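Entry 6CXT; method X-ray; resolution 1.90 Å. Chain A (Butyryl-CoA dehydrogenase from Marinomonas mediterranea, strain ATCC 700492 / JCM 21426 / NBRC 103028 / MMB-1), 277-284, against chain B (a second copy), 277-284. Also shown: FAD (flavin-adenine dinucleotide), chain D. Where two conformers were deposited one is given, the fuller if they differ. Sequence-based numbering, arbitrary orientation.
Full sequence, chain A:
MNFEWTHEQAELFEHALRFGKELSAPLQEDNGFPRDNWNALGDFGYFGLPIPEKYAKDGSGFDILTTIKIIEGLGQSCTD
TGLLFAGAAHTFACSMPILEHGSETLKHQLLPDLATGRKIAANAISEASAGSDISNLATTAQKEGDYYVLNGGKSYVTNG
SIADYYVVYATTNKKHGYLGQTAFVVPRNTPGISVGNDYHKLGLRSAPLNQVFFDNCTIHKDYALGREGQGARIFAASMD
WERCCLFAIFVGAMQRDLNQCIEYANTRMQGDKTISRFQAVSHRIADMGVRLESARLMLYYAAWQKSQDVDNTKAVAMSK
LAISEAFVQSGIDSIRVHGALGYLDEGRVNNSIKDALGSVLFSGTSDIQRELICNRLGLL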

# COMPACT_ATOMS: atom_id res chain seq x y z
N ARG A 277 -4.65 -8.22 -21.65
CA ARG A 277 -6.01 -7.74 -21.73
C ARG A 277 -6.71 -7.75 -20.37
O ARG A 277 -7.81 -7.23 -20.24
N PHE A 278 -6.10 -8.36 -19.35
CA PHE A 278 -6.70 -8.29 -18.01
C PHE A 278 -6.09 -7.10 -17.31
O PHE A 278 -4.85 -7.04 -17.16
N GLN A 279 -6.93 -6.20 -16.80
CA GLN A 279 -6.38 -5.00 -16.08
C GLN A 279 -5.63 -5.38 -14.81
O GLN A 279 -4.74 -4.66 -14.41
N ALA A 280 -5.95 -6.51 -14.19
CA ALA A 280 -5.14 -6.96 -13.03
C ALA A 280 -3.67 -7.13 -13.41
O ALA A 280 -2.75 -6.87 -12.59
N VAL A 281 -3.43 -7.54 -14.66
CA VAL A 281 -2.10 -7.66 -15.19
C VAL A 281 -1.62 -6.33 -15.75
O VAL A 281 -0.52 -5.85 -15.40
N SER A 282 -2.39 -5.72 -16.68
CA SER A 282 -1.85 -4.57 -17.38
C SER A 282 -1.67 -3.35 -16.42
O SER A 282 -0.67 -2.62 -16.54
N HIS A 283 -2.60 -3.16 -15.49
CA HIS A 283 -2.49 -1.98 -14.55
C HIS A 283 -1.36 -2.18 -13.56
O HIS A 283 -0.70 -1.21 -13.20
N ARG A 284 -1.15 -3.44 -13.27
CA ARG A 284 0.11 -3.80 -12.49
C ARG A 284 1.47 -3.37 -13.22
O ARG A 284 2.37 -2.65 -12.74
N ARG B 277 -17.12 -4.94 -15.50
CA ARG B 277 -16.33 -5.77 -16.38
C ARG B 277 -14.87 -5.30 -16.46
O ARG B 277 -14.03 -5.98 -17.03
N PHE B 278 -14.56 -4.13 -15.89
CA PHE B 278 -13.15 -3.71 -15.85
C PHE B 278 -12.57 -4.19 -14.54
O PHE B 278 -13.10 -3.82 -13.47
N GLN B 279 -11.46 -4.92 -14.59
CA GLN B 279 -10.85 -5.41 -13.32
C GLN B 279 -10.34 -4.27 -12.44
O GLN B 279 -10.29 -4.43 -11.24
N ALA B 280 -9.99 -3.13 -13.01
CA ALA B 280 -9.62 -1.97 -12.17
C ALA B 280 -10.76 -1.59 -11.22
O ALA B 280 -10.52 -1.15 -10.05
N VAL B 281 -12.00 -1.79 -11.68
CA VAL B 281 -13.17 -1.57 -10.86
C VAL B 281 -13.50 -2.81 -10.04
O VAL B 281 -13.66 -2.73 -8.80
N SER B 282 -13.65 -3.98 -10.70
CA SER B 282 -14.18 -5.12 -9.96
C SER B 282 -13.16 -5.62 -8.88
O SER B 282 -13.58 -5.99 -7.78
N HIS B 283 -11.87 -5.59 -9.20
CA HIS B 283 -10.85 -6.09 -8.21
C HIS B 283 -10.71 -5.12 -7.04
O HIS B 283 -10.51 -5.56 -5.91
N ARG B 284 -10.95 -3.87 -7.37
CA ARG B 284 -11.10 -2.84 -6.27
C ARG B 284 -12.29 -3.17 -5.23
O ARG B 284 -12.18 -3.28 -4.00

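Two-fold packing of residues 277-284 in chains A and B, where two helix N-termini cross at 106° with their axes 9.3 Å apart at closest approach; the symmetry repeats each protein-protein contact below with the chains exchanged. A:Arg277 (m at chi1) starts sideways, and its end leads away, making no contact with chain B. A:Phe278, the N-cap residue, has chi1 m and points sideways; its CB packs against the side-chain amide of B:Gln279, while FAD N6A sits over one face of its ring, 3.5 Å from A:Phe278 CE1. A:Gln279 points toward chain B; its CA lies 5.3 Å from B:Gln279 CA and its CB 4.0 Å from B:Gln279 CB. Its extended side chain (m, t) reaches over the start of the opposing helix, placing its amide beside the backbone N atoms of B:Gln279 and B:Ala280; which amide atom faces them is left open. The B:Gln279 amide, in turn, abuts the adenine of FAD. A:Ala280 also points toward chain B, its CB 3.7 Å from B:His283 ND1 and 3.8 Å from FAD C2A. A:Val281 (t) points sideways and makes no contact with the chain B stretch; its CG2 lies 3.3 Å from FAD C1B. A:Ser282 (p) stays out of reach. A:His283 (m) points toward chain B, its ND1 3.7 Å from B:Ala280 CB. A:Arg284 (t) lies beyond the contact.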

# COMPACT_ATOMS: atom_id res chain seq x y z
CB ARG A 277 -6.79 -8.60 -22.74
CG ARG A 277 -6.46 -8.30 -24.20
CD ARG A 277 -7.04 -6.92 -24.53
NE ARG A 277 -6.88 -6.52 -25.92
CZ ARG A 277 -7.61 -6.95 -26.97
NH1 ARG A 277 -8.59 -7.84 -26.83
NH2 ARG A 277 -7.34 -6.46 -28.18
CB PHE A 278 -6.39 -9.58 -17.23
CG PHE A 278 -6.90 -10.81 -17.92
CD1 PHE A 278 -8.27 -11.00 -18.09
CD2 PHE A 278 -6.00 -11.79 -18.39
CE1 PHE A 278 -8.75 -12.15 -18.75
CE2 PHE A 278 -6.47 -12.95 -19.05
CZ PHE A 278 -7.85 -13.11 -19.23
CB GLN A 279 -7.48 -3.96 -15.77
CG GLN A 279 -7.91 -3.30 -17.06
CD GLN A 279 -9.05 -2.31 -16.87
OE1 GLN A 279 -9.19 -1.38 -17.70
NE2 GLN A 279 -9.77 -2.42 -15.79
CB ALA A 280 -5.71 -8.26 -12.42
CB VAL A 281 -2.01 -8.75 -16.29
CG1 VAL A 281 -0.62 -8.69 -16.96
CG2 VAL A 281 -2.32 -10.10 -15.68
CB SER A 282 -2.76 -4.15 -18.57
OG SER A 282 -4.08 -3.82 -18.11
CB HIS A 283 -3.81 -1.71 -13.88
CG HIS A 283 -4.79 -1.09 -14.83
ND1 HIS A 283 -5.81 -0.25 -14.43
CD2 HIS A 283 -4.81 -1.12 -16.18
CE1 HIS A 283 -6.47 0.17 -15.50
NE2 HIS A 283 -5.87 -0.32 -16.58
CB ARG A 284 0.15 -5.31 -12.22
CG ARG A 284 1.27 -5.79 -11.33
CD ARG A 284 1.04 -7.21 -10.78
NE ARG A 284 -0.05 -7.37 -9.84
CZ ARG A 284 -0.11 -6.90 -8.58
NH1 ARG A 284 0.87 -6.23 -8.05
NH2 ARG A 284 -1.18 -7.10 -7.83
CB ARG B 277 -16.96 -5.76 -17.79
CG ARG B 277 -18.22 -6.62 -17.91
CD ARG B 277 -17.78 -8.09 -17.83
NE ARG B 277 -18.86 -9.05 -18.00
CZ ARG B 277 -19.43 -9.40 -19.17
NH1 ARG B 277 -19.05 -8.87 -20.33
NH2 ARG B 277 -20.41 -10.32 -19.16
CB PHE B 278 -13.05 -2.18 -15.94
CG PHE B 278 -13.68 -1.63 -17.20
CD1 PHE B 278 -13.14 -1.94 -18.45
CD2 PHE B 278 -14.81 -0.79 -17.12
CE1 PHE B 278 -13.74 -1.45 -19.62
CE2 PHE B 278 -15.42 -0.29 -18.30
CZ PHE B 278 -14.88 -0.63 -19.54
CB GLN B 279 -9.72 -6.44 -13.58
CG GLN B 279 -10.33 -7.73 -14.07
CD GLN B 279 -9.30 -8.78 -14.43
OE1 GLN B 279 -9.62 -9.99 -14.40
NE2 GLN B 279 -8.08 -8.37 -14.67
CB ALA B 280 -9.20 -0.76 -13.03
CB VAL B 281 -14.41 -1.17 -11.71
CG1 VAL B 281 -15.66 -1.15 -10.82
CG2 VAL B 281 -14.13 0.16 -12.39
CB SER B 282 -14.52 -6.29 -10.92
OG SER B 282 -13.36 -6.72 -11.64
CB HIS B 283 -9.53 -6.35 -8.89
CG HIS B 283 -9.59 -7.60 -9.71
ND1 HIS B 283 -8.50 -8.40 -9.97
CD2 HIS B 283 -10.67 -8.24 -10.23
CE1 HIS B 283 -8.88 -9.45 -10.69
NE2 HIS B 283 -10.20 -9.39 -10.83
CB ARG B 284 -11.33 -1.45 -6.86
CG ARG B 284 -11.35 -0.30 -5.87
CD ARG B 284 -11.20 1.07 -6.54
NE ARG B 284 -9.91 1.35 -7.16
CZ ARG B 284 -8.74 1.55 -6.52
NH1 ARG B 284 -8.65 1.53 -5.22
NH2 ARG B 284 -7.63 1.77 -7.20
PA FAD D . -0.91 -17.54 -16.17
O1A FAD D . -2.27 -18.18 -15.97
O2A FAD D . -0.16 -17.49 -17.49
O5B FAD D . -0.98 -16.06 -15.51
C5B FAD D . 0.07 -15.08 -15.69
C4B FAD D . -0.48 -13.77 -15.09
O4B FAD D . -1.71 -13.41 -15.77
C3B FAD D . -0.81 -13.94 -13.61
O3B FAD D . -0.54 -12.66 -13.04
C2B FAD D . -2.35 -14.15 -13.63
O2B FAD D . -3.00 -13.82 -12.38
C1B FAD D . -2.77 -13.25 -14.84
N9A FAD D . -4.09 -13.71 -15.32
C8A FAD D . -4.37 -14.86 -16.01
N7A FAD D . -5.73 -14.97 -16.18
C5A FAD D . -6.33 -13.90 -15.59
C6A FAD D . -7.70 -13.37 -15.40
N6A FAD D . -8.81 -14.05 -15.86
N1A FAD D . -7.84 -12.20 -14.71
C2A FAD D . -6.77 -11.49 -14.20
N3A FAD D . -5.50 -11.92 -14.37
C4A FAD D . -5.22 -13.08 -15.03
N1 FAD D . -0.60 -26.93 -11.11
C2 FAD D . -1.11 -28.22 -11.02
O2 FAD D . -1.92 -28.56 -11.93
N3 FAD D . -0.78 -29.10 -10.04
C4 FAD D . 0.14 -28.78 -9.10
O4 FAD D . 0.43 -29.60 -8.22
C4X FAD D . 0.75 -27.41 -9.13
N5 FAD D . 1.69 -27.00 -8.25
C5X FAD D . 2.30 -25.78 -8.32
C6 FAD D . 3.29 -25.46 -7.36
C7 FAD D . 3.93 -24.21 -7.42
C7M FAD D . 5.01 -23.90 -6.42
C8 FAD D . 3.59 -23.25 -8.48
C8M FAD D . 4.26 -21.92 -8.55
C9 FAD D . 2.58 -23.54 -9.43
C9A FAD D . 1.93 -24.79 -9.36
N10 FAD D . 0.92 -25.17 -10.31
C10 FAD D . 0.33 -26.48 -10.21
C1' FAD D . 0.52 -24.28 -11.39
C2' FAD D . -0.35 -23.14 -10.81
O2' FAD D . -1.66 -23.56 -10.40
C3' FAD D . -0.37 -22.00 -11.82
O3' FAD D . 0.98 -21.48 -11.87
C4' FAD D . -1.42 -20.89 -11.64
O4' FAD D . -2.76 -21.43 -11.88
C5' FAD D . -1.18 -19.73 -12.62
O5' FAD D . -1.05 -20.29 -13.94
P FAD D . 0.17 -19.85 -14.83
O1P FAD D . 0.06 -20.52 -16.21
O2P FAD D . 1.50 -20.05 -14.14
O3P FAD D . 0.04 -18.27 -15.09